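Local coordinates for superantigen-like protein SSL10 (Staphylococcus aureus subsp. aureus, PDB 6LWT) that probably blocks classical complement activation by binding the Fc region of human IgG and interfering with C1q, and probably inhibits plasma clotting through prothrombin, at residues K30-L35 / L42-R47; G70-F75 / I126-I131; S61-R66 / G90-N95. One frame throughout, in Å; residues are numbered along the deposited sequence.

Interaction 1. Residues K30-L35 / L42-R47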
loop_
_atom_site.group_PDB
_atom_site.type_symbol
_atom_site.label_atom_id
_atom_site.label_comp_id
_atom_site.label_asym_id
_atom_site.label_seq_id
_atom_site.Cartn_x
_atom_site.Cartn_y
_atom_site.Cartn_z
ATOM N N LYS A 30 11.441 10.110 1.295
ATOM C CA LYS A 30 12.642 9.358 1.600
ATOM C C LYS A 30 13.470 10.121 2.655
ATOM O O LYS A 30 13.465 11.365 2.694
ATOM C CB LYS A 30 13.400 9.111 0.279
ATOM C CG LYS A 30 14.878 8.813 0.407
ATOM C CD LYS A 30 15.483 8.355 -0.915
ATOM C CE LYS A 30 15.517 6.834 -1.034
ATOM N NZ LYS A 30 16.344 6.370 -2.187
ATOM N N ASN A 31 14.147 9.375 3.524
ATOM C CA ASN A 31 15.133 9.942 4.453
ATOM C C ASN A 31 14.533 10.998 5.416
ATOM O O ASN A 31 15.080 12.096 5.598
ATOM C CB ASN A 31 16.310 10.516 3.639
ATOM C CG ASN A 31 17.584 10.642 4.450
ATOM O OD1 ASN A 31 18.012 9.690 5.108
ATOM N ND2 ASN A 31 18.213 11.808 4.389
ATOM N N ILE A 32 13.394 10.638 6.012
ATOM C CA ILE A 32 12.602 11.527 6.875
ATOM C C ILE A 32 13.070 11.446 8.329
ATOM O O ILE A 32 13.314 10.352 8.830
ATOM C CB ILE A 32 11.086 11.162 6.784
ATOM C CG1 ILE A 32 10.521 11.563 5.418
ATOM C CG2 ILE A 32 10.254 11.783 7.911
ATOM C CD1 ILE A 32 10.665 13.031 5.059
ATOM N N SER A 33 13.196 12.611 8.982
ATOM C CA SER A 33 13.331 12.710 10.444
ATOM C C SER A 33 11.970 13.015 11.047
ATOM O O SER A 33 11.230 13.842 10.518
ATOM C CB SER A 33 14.305 13.823 10.860
ATOM O OG SER A 33 15.557 13.668 10.227
ATOM N N ALA A 34 11.646 12.360 12.158
ATOM C CA ALA A 34 10.320 12.481 12.765
ATOM C C ALA A 34 10.368 12.275 14.275
ATOM O O ALA A 34 11.298 11.665 14.784
ATOM C CB ALA A 34 9.363 11.496 12.126
ATOM N N LEU A 35 9.366 12.805 14.971
ATOM C CA LEU A 35 9.234 12.661 16.426
ATOM C C LEU A 35 7.961 11.912 16.744
ATOM O O LEU A 35 6.925 12.102 16.095
ATOM C CB LEU A 35 9.165 14.025 17.146
ATOM C CG LEU A 35 10.194 15.126 16.859
ATOM C CD1 LEU A 35 10.057 16.213 17.919
ATOM C CD2 LEU A 35 11.625 14.609 16.843
ATOM N N LEU A 42 3.657 9.403 14.658
ATOM C CA LEU A 42 4.848 10.133 14.328
ATOM C C LEU A 42 4.412 11.433 13.689
ATOM O O LEU A 42 3.375 11.470 13.004
ATOM C CB LEU A 42 5.706 9.367 13.336
ATOM C CG LEU A 42 6.258 8.023 13.775
ATOM C CD1 LEU A 42 7.081 7.432 12.638
ATOM C CD2 LEU A 42 7.082 8.190 15.031
ATOM N N ARG A 43 5.213 12.478 13.904
ATOM C CA ARG A 43 5.014 13.762 13.254
ATOM C C ARG A 43 6.264 14.276 12.596
ATOM O O ARG A 43 7.368 14.202 13.140
ATOM C CB ARG A 43 4.531 14.804 14.260
ATOM C CG ARG A 43 3.098 14.592 14.698
ATOM C CD ARG A 43 2.678 15.743 15.611
ATOM N NE ARG A 43 1.238 15.770 15.756
ATOM C CZ ARG A 43 0.547 16.742 16.342
ATOM N NH1 ARG A 43 1.167 17.798 16.874
ATOM N NH2 ARG A 43 -0.768 16.645 16.415
ATOM N N PHE A 44 6.083 14.847 11.418
ATOM C CA PHE A 44 7.151 15.566 10.769
ATOM C C PHE A 44 6.594 16.574 9.773
ATOM O O PHE A 44 5.387 16.628 9.527
ATOM C CB PHE A 44 8.124 14.601 10.080
ATOM C CG PHE A 44 7.502 13.769 8.988
ATOM C CD1 PHE A 44 6.760 12.638 9.295
ATOM C CD2 PHE A 44 7.682 14.104 7.655
ATOM C CE1 PHE A 44 6.203 11.856 8.296
ATOM C CE2 PHE A 44 7.139 13.323 6.651
ATOM C CZ PHE A 44 6.396 12.200 6.972
ATOM N N LYS A 45 7.488 17.381 9.229
ATOM C CA LYS A 45 7.144 18.284 8.142
ATOM C C LYS A 45 7.912 17.902 6.895
ATOM O O LYS A 45 9.082 17.549 6.967
ATOM C CB LYS A 45 7.415 19.734 8.537
ATOM C CG LYS A 45 6.395 20.251 9.536
ATOM C CD LYS A 45 6.846 21.551 10.195
ATOM C CE LYS A 45 6.578 22.758 9.318
ATOM N NZ LYS A 45 6.761 24.021 10.093
ATOM N N PHE A 46 7.228 17.932 5.761
ATOM C CA PHE A 46 7.848 17.635 4.486
ATOM C C PHE A 46 7.449 18.712 3.509
ATOM O O PHE A 46 6.258 18.877 3.223
ATOM C CB PHE A 46 7.403 16.279 3.954
ATOM C CG PHE A 46 7.960 15.961 2.601
ATOM C CD1 PHE A 46 9.296 15.600 2.462
ATOM C CD2 PHE A 46 7.165 16.052 1.463
ATOM C CE1 PHE A 46 9.828 15.315 1.213
ATOM C CE2 PHE A 46 7.687 15.765 0.209
ATOM C CZ PHE A 46 9.025 15.404 0.082
ATOM N N ARG A 47 8.442 19.447 3.007
ATOM C CA ARG A 47 8.192 20.562 2.087
ATOM C C ARG A 47 7.232 21.535 2.802
ATOM O O ARG A 47 6.362 22.149 2.190
ATOM C CB ARG A 47 7.625 20.009 0.759
ATOM C CG ARG A 47 7.909 20.830 -0.488
ATOM C CD ARG A 47 6.984 20.439 -1.632
ATOM N NE ARG A 47 7.269 19.077 -2.093
ATOM C CZ ARG A 47 6.371 18.190 -2.523
ATOM N NH1 ARG A 47 5.064 18.467 -2.587
ATOM N NH2 ARG A 47 6.791 16.991 -2.903
#

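Interaction 2. Residues G70-F75 / I126-I131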
loop_
_atom_site.group_PDB
_atom_site.type_symbol
_atom_site.label_atom_id
_atom_site.label_comp_id
_atom_site.label_asym_id
_atom_site.label_seq_id
_atom_site.Cartn_x
_atom_site.Cartn_y
_atom_site.Cartn_z
ATOM N N GLY A 70 16.165 9.080 8.920
ATOM C CA GLY A 70 16.283 8.167 7.777
ATOM C C GLY A 70 15.102 7.252 7.508
ATOM O O GLY A 70 15.282 6.153 6.961
ATOM N N LEU A 71 13.900 7.691 7.885
ATOM C CA LEU A 71 12.683 6.922 7.641
ATOM C C LEU A 71 12.285 7.032 6.165
ATOM O O LEU A 71 12.525 8.054 5.499
ATOM C CB LEU A 71 11.521 7.442 8.491
ATOM C CG LEU A 71 11.670 7.394 10.002
ATOM C CD1 LEU A 71 10.440 8.002 10.638
ATOM C CD2 LEU A 71 11.869 5.972 10.491
ATOM N N ASP A 72 11.672 5.971 5.673
ATOM C CA ASP A 72 11.060 5.952 4.370
ATOM C C ASP A 72 9.569 5.899 4.663
ATOM O O ASP A 72 9.134 5.004 5.351
ATOM C CB ASP A 72 11.525 4.702 3.631
ATOM C CG ASP A 72 10.928 4.582 2.260
ATOM O OD1 ASP A 72 11.239 5.456 1.438
ATOM O OD2 ASP A 72 10.187 3.611 1.985
ATOM N N VAL A 73 8.807 6.860 4.146
ATOM C CA VAL A 73 7.369 6.978 4.415
ATOM C C VAL A 73 6.589 6.988 3.102
ATOM O O VAL A 73 6.872 7.810 2.207
ATOM C CB VAL A 73 7.036 8.247 5.243
ATOM C CG1 VAL A 73 5.545 8.317 5.566
ATOM C CG2 VAL A 73 7.821 8.230 6.551
ATOM N N PHE A 74 5.636 6.060 2.979
ATOM C CA PHE A 74 4.672 6.079 1.882
ATOM C C PHE A 74 3.390 6.680 2.427
ATOM O O PHE A 74 2.637 6.034 3.169
ATOM C CB PHE A 74 4.406 4.707 1.287
ATOM C CG PHE A 74 3.459 4.750 0.110
ATOM C CD1 PHE A 74 3.884 5.285 -1.098
ATOM C CD2 PHE A 74 2.164 4.280 0.206
ATOM C CE1 PHE A 74 3.033 5.333 -2.200
ATOM C CE2 PHE A 74 1.301 4.337 -0.887
ATOM C CZ PHE A 74 1.733 4.863 -2.089
ATOM N N PHE A 75 3.162 7.931 2.056
ATOM C CA PHE A 75 2.017 8.713 2.547
ATOM C C PHE A 75 0.811 8.495 1.650
ATOM O O PHE A 75 0.937 8.590 0.420
ATOM C CB PHE A 75 2.412 10.195 2.577
ATOM C CG PHE A 75 1.257 11.144 2.751
ATOM C CD1 PHE A 75 0.544 11.620 1.642
ATOM C CD2 PHE A 75 0.897 11.583 4.019
ATOM C CE1 PHE A 75 -0.527 12.494 1.810
ATOM C CE2 PHE A 75 -0.159 12.464 4.189
ATOM C CZ PHE A 75 -0.877 12.910 3.091
ATOM N N ILE A 126 9.424 -3.342 -8.654
ATOM C CA ILE A 126 9.531 -2.740 -7.338
ATOM C C ILE A 126 10.994 -2.318 -7.132
ATOM O O ILE A 126 11.889 -3.180 -7.113
ATOM C CB ILE A 126 9.115 -3.736 -6.249
ATOM C CG1 ILE A 126 7.651 -4.143 -6.449
ATOM C CG2 ILE A 126 9.297 -3.114 -4.878
ATOM C CD1 ILE A 126 7.213 -5.291 -5.596
ATOM N N LYS A 127 11.215 -1.014 -6.950
ATOM C CA LYS A 127 12.581 -0.441 -6.890
ATOM C C LYS A 127 13.200 -0.574 -5.490
ATOM O O LYS A 127 14.408 -0.766 -5.361
ATOM C CB LYS A 127 12.629 1.047 -7.295
ATOM C CG LYS A 127 11.650 1.540 -8.349
ATOM C CD LYS A 127 11.860 0.943 -9.730
ATOM C CE LYS A 127 10.560 0.997 -10.522
ATOM N NZ LYS A 127 10.791 0.933 -11.985
ATOM N N LYS A 128 12.373 -0.484 -4.454
ATOM C CA LYS A 128 12.853 -0.533 -3.072
ATOM C C LYS A 128 13.233 -1.943 -2.620
ATOM O O LYS A 128 12.645 -2.926 -3.052
ATOM C CB LYS A 128 11.777 -0.003 -2.127
ATOM C CG LYS A 128 11.320 1.418 -2.388
ATOM C CD LYS A 128 10.018 1.706 -1.655
ATOM C CE LYS A 128 9.973 3.169 -1.269
ATOM N NZ LYS A 128 8.667 3.578 -0.719
ATOM N N GLU A 129 14.196 -2.025 -1.712
ATOM C CA GLU A 129 14.553 -3.279 -1.053
ATOM C C GLU A 129 13.433 -3.798 -0.158
ATOM O O GLU A 129 13.274 -5.011 -0.004
ATOM C CB GLU A 129 15.815 -3.095 -0.194
ATOM C CG GLU A 129 16.167 -4.291 0.683
ATOM C CD GLU A 129 17.501 -4.148 1.407
ATOM O OE1 GLU A 129 18.501 -3.766 0.752
ATOM O OE2 GLU A 129 17.549 -4.440 2.627
ATOM N N LYS A 130 12.729 -2.882 0.498
ATOM C CA LYS A 130 11.595 -3.232 1.356
ATOM C C LYS A 130 10.397 -2.415 0.941
ATOM O O LYS A 130 10.545 -1.309 0.454
ATOM C CB LYS A 130 11.899 -2.944 2.824
ATOM C CG LYS A 130 12.601 -4.084 3.533
ATOM C CD LYS A 130 13.199 -3.603 4.854
ATOM C CE LYS A 130 14.450 -4.380 5.232
ATOM N NZ LYS A 130 15.281 -3.581 6.161
ATOM N N ILE A 131 9.200 -2.980 1.127
ATOM C CA ILE A 131 7.978 -2.296 0.750
ATOM C C ILE A 131 6.913 -2.686 1.757
ATOM O O ILE A 131 6.773 -3.877 2.085
ATOM C CB ILE A 131 7.563 -2.617 -0.713
ATOM C CG1 ILE A 131 6.421 -1.705 -1.156
ATOM C CG2 ILE A 131 7.178 -4.091 -0.917
ATOM C CD1 ILE A 131 6.153 -1.730 -2.644
#

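Interaction 3. Residues S61-R66 / G90-N95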
loop_
_atom_site.group_PDB
_atom_site.type_symbol
_atom_site.label_atom_id
_atom_site.label_comp_id
_atom_site.label_asym_id
_atom_site.label_seq_id
_atom_site.Cartn_x
_atom_site.Cartn_y
_atom_site.Cartn_z
ATOM N N SER A 61 6.348 -2.579 18.408
ATOM C CA SER A 61 7.685 -3.092 18.744
ATOM C C SER A 61 8.827 -2.476 17.936
ATOM O O SER A 61 9.961 -2.413 18.421
ATOM C CB SER A 61 7.734 -4.612 18.587
ATOM O OG SER A 61 7.175 -5.230 19.719
ATOM N N LYS A 62 8.547 -2.051 16.706
ATOM C CA LYS A 62 9.574 -1.410 15.877
ATOM C C LYS A 62 9.849 0.037 16.298
ATOM O O LYS A 62 10.964 0.545 16.094
ATOM C CB LYS A 62 9.183 -1.478 14.398
ATOM C CG LYS A 62 9.202 -2.900 13.853
ATOM C CD LYS A 62 8.757 -2.977 12.398
ATOM C CE LYS A 62 7.261 -2.713 12.272
ATOM N NZ LYS A 62 6.749 -3.019 10.913
ATOM N N PHE A 63 8.838 0.689 16.877
ATOM C CA PHE A 63 8.901 2.106 17.229
ATOM C C PHE A 63 8.880 2.306 18.752
ATOM O O PHE A 63 7.869 2.663 19.323
ATOM C CB PHE A 63 7.760 2.866 16.522
ATOM C CG PHE A 63 7.812 2.741 15.021
ATOM C CD1 PHE A 63 8.678 3.527 14.273
ATOM C CD2 PHE A 63 7.039 1.797 14.361
ATOM C CE1 PHE A 63 8.760 3.390 12.897
ATOM C CE2 PHE A 63 7.110 1.660 12.982
ATOM C CZ PHE A 63 7.980 2.449 12.251
ATOM N N GLN A 64 10.033 2.083 19.382
ATOM C CA GLN A 64 10.206 2.196 20.842
ATOM C C GLN A 64 11.134 3.356 21.257
ATOM O O GLN A 64 11.736 3.310 22.342
ATOM C CB GLN A 64 10.774 0.886 21.414
ATOM C CG GLN A 64 10.042 -0.388 21.023
ATOM C CD GLN A 64 10.658 -1.641 21.650
ATOM O OE1 GLN A 64 11.037 -2.590 20.950
ATOM N NE2 GLN A 64 10.759 -1.649 22.979
ATOM N N GLN A 65 11.274 4.374 20.405
ATOM C CA GLN A 65 12.026 5.579 20.764
ATOM C C GLN A 65 11.238 6.839 20.397
ATOM O O GLN A 65 10.164 6.749 19.796
ATOM C CB GLN A 65 13.441 5.567 20.151
ATOM C CG GLN A 65 13.528 5.396 18.639
ATOM C CD GLN A 65 14.952 5.494 18.071
ATOM O OE1 GLN A 65 15.149 5.369 16.861
ATOM N NE2 GLN A 65 15.939 5.730 18.929
ATOM N N ARG A 66 11.766 7.998 20.779
ATOM C CA ARG A 66 11.052 9.268 20.631
ATOM C C ARG A 66 11.403 10.094 19.392
ATOM O O ARG A 66 10.594 10.931 18.984
ATOM C CB ARG A 66 11.187 10.119 21.902
ATOM C CG ARG A 66 10.084 9.828 22.910
ATOM C CD ARG A 66 10.270 10.578 24.217
ATOM N NE ARG A 66 11.366 10.011 25.016
ATOM C CZ ARG A 66 12.536 10.597 25.306
ATOM N NH1 ARG A 66 12.838 11.829 24.884
ATOM N NH2 ARG A 66 13.428 9.933 26.046
ATOM N N GLY A 90 0.408 4.064 8.868
ATOM C CA GLY A 90 1.482 3.098 8.573
ATOM C C GLY A 90 2.439 3.587 7.517
ATOM O O GLY A 90 2.719 4.771 7.414
ATOM N N GLY A 91 2.915 2.664 6.691
ATOM C CA GLY A 91 3.723 3.043 5.543
ATOM C C GLY A 91 5.144 3.458 5.865
ATOM O O GLY A 91 5.766 4.068 5.033
ATOM N N VAL A 92 5.661 3.108 7.050
ATOM C CA VAL A 92 6.982 3.549 7.512
ATOM C C VAL A 92 7.960 2.378 7.558
ATOM O O VAL A 92 7.652 1.352 8.157
ATOM C CB VAL A 92 6.926 4.150 8.935
ATOM C CG1 VAL A 92 8.288 4.678 9.352
ATOM C CG2 VAL A 92 5.881 5.258 9.015
ATOM N N ILE A 93 9.124 2.570 6.952
ATOM C CA ILE A 93 10.253 1.633 7.023
ATOM C C ILE A 93 11.504 2.367 7.530
ATOM O O ILE A 93 11.874 3.426 7.000
ATOM C CB ILE A 93 10.567 1.010 5.643
ATOM C CG1 ILE A 93 9.377 0.193 5.142
ATOM C CG2 ILE A 93 11.825 0.134 5.733
ATOM C CD1 ILE A 93 9.410 -0.102 3.642
ATOM N N GLN A 94 12.166 1.795 8.532
ATOM C CA GLN A 94 13.310 2.459 9.175
ATOM C C GLN A 94 14.603 2.407 8.375
ATOM O O GLN A 94 15.335 3.393 8.348
ATOM C CB GLN A 94 13.515 1.940 10.596
ATOM C CG GLN A 94 12.364 2.375 11.499
ATOM C CD GLN A 94 12.399 1.793 12.905
ATOM O OE1 GLN A 94 11.497 1.052 13.296
ATOM N NE2 GLN A 94 13.418 2.149 13.678
ATOM N N ASN A 95 14.912 1.298 7.724
ATOM C CA ASN A 95 16.164 1.261 6.948
ATOM C C ASN A 95 15.926 0.713 5.575
ATOM O O ASN A 95 16.113 -0.474 5.328
ATOM C CB ASN A 95 17.255 0.473 7.678
ATOM C CG ASN A 95 17.845 1.252 8.838
ATOM O OD1 ASN A 95 18.306 2.387 8.663
ATOM N ND2 ASN A 95 17.831 0.658 10.029
HETATM O O HOH W 1 8.257 -0.771 10.021
#

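Interaction 1. Residues K30-L35 / L42-R47
The CG2 methyl of Ile-32 sits as a knob squarely over the middle of the Phe-44 ring, 3.5 Å from the ring centroid, a CH-pi contact. Phe-44 has its CG between the backbone N and the carbonyl carbon (chi1 62°), which lays the ring face beneath this methyl. The other branch of Ile-32 runs on past the ring, and its CD1 fills the hollow between the two aromatics, reaching CD1 of Phe-46 at 3.9 Å. Beside this, the CB of Ala-34 lies against the CB of Phe-44, at 3.9 Å. These residues lie on the beta hairpin 32-37/41-46 of the OB-fold domain, on the face turned to the barrel interior, where Met-29, Ile-51, Val-53 and Leu-71 pack around them. Toward the turn the strands close into an antiparallel hydrogen-bonded pair: Leu-35 N gives a nearly straight bond to Arg-43 O (3.0 Å, 169°), and Arg-43 N returns one to Leu-35 O (2.8 Å). Beyond it the strands diverge, the directions of their short segments 134° apart where strict antiparallel would be 180°, and Ile-32 reaches across to both aromatic rings. Arg-43 leads its extended chain outward, where NE bonds to Gln-52 OE1.

Interaction 2. Residues G70-F75 / I126-I131
Strand 71-75 runs extended while 126-131 is loop up to its short strand at 130-131, and the two meet through side chains alone, those of Asp-72 and Lys-128. The contact spans the interface between the two domains of the staphylococcal toxin fold: strand 71-76 belongs to the N-terminal OB-fold barrel, and the lysine to the C-terminal beta-grasp domain. The two side chains reach out toward each other and meet in a buried salt bridge, with Lys-128 NZ 3.1 Å from Asp-72 OD2. The lysine approaches on the side of the other carboxylate oxygen, using the syn lone pair of OD2, yet it does not sit evenly between the two oxygens, since OD1 lies 3.8 Å from NZ. Asp-72 has its CG anti to the backbone N (chi1 179°), which turns the carboxylate toward the lysine, while a bend at chi3 (149°) of Lys-128 helps to steer its ammonium group to the acid. That ammonium group also pairs with Glu-135 of helix 133-148, so acids from both domains share one buried positive charge, which probably favours their ionised forms. Asn-96 adds a second tie: its ND2 bonds to Asp-72 OD2 and also to the backbone O of Lys-130, linking the carboxylate to the segment that bears the lysine. Asp-72 OD2 lies beside the end of the lysine chain, with CE of Lys-128 nearly as close as NZ, at 3.3 Å.

Interaction 3. Residues S61-R66 / G90-N95
Phe-63 brings the apolar part of the contact: the far end of its ring leans on Val-92, CZ lying 3.7 Å from the valine CG1. Its CG is anti to the carbonyl carbon (chi1 -59°), and from there the ring reaches back from the loop toward strand 92-93. Over one face of the same ring lies the amide end of Gln-94, offset toward the rim; the two side chains run antiparallel to one another, and amide and ring are tilted by 29°. The loop 61-66, which connects strands 49-54 and 67-69 of the OB-fold domain, is thus laid against the end of strand 85-93, and the ring bridges the two; Leu-71 packs against both Val-92 and Gln-94 from the neighbouring strand. The amide end of Gln-94 also lies near the backbone O of Lys-62, with CD 3.7 Å from that oxygen. A water mediates a polar link, accepting from Lys-62 NZ at 2.9 Å and donating to Val-92 O at 2.9 Å. The lysine chain, bent at chi3 (-71°), carries its ammonium group to this water, and NZ has a further weak hydrogen bond to Gly-184 O of the beta-grasp domain.

All three contacts reach the curled sheet of the OB-fold domain, but from different places. Interactions 1 and 3 both lie within that domain and are partly buried. Interaction 1 pairs apolar side chains inside the barrel with backbone bonds, with solvent-facing side chains such as Leu-35 and Arg-43 at the hydrogen-bonded pair. Interaction 3 attaches an irregular loop and relies on an aromatic ring, an amide and a water. Interaction 2, wholly buried and ionic, is the one whose two segments come from different domains. Strand 71-76 connects them: Ile-32 N probably bonds to Leu-71 O on one side, while Asp-72 N and Phe-74 N probably bond to Ile-93 O and Gly-91 O of interaction 3 on the other.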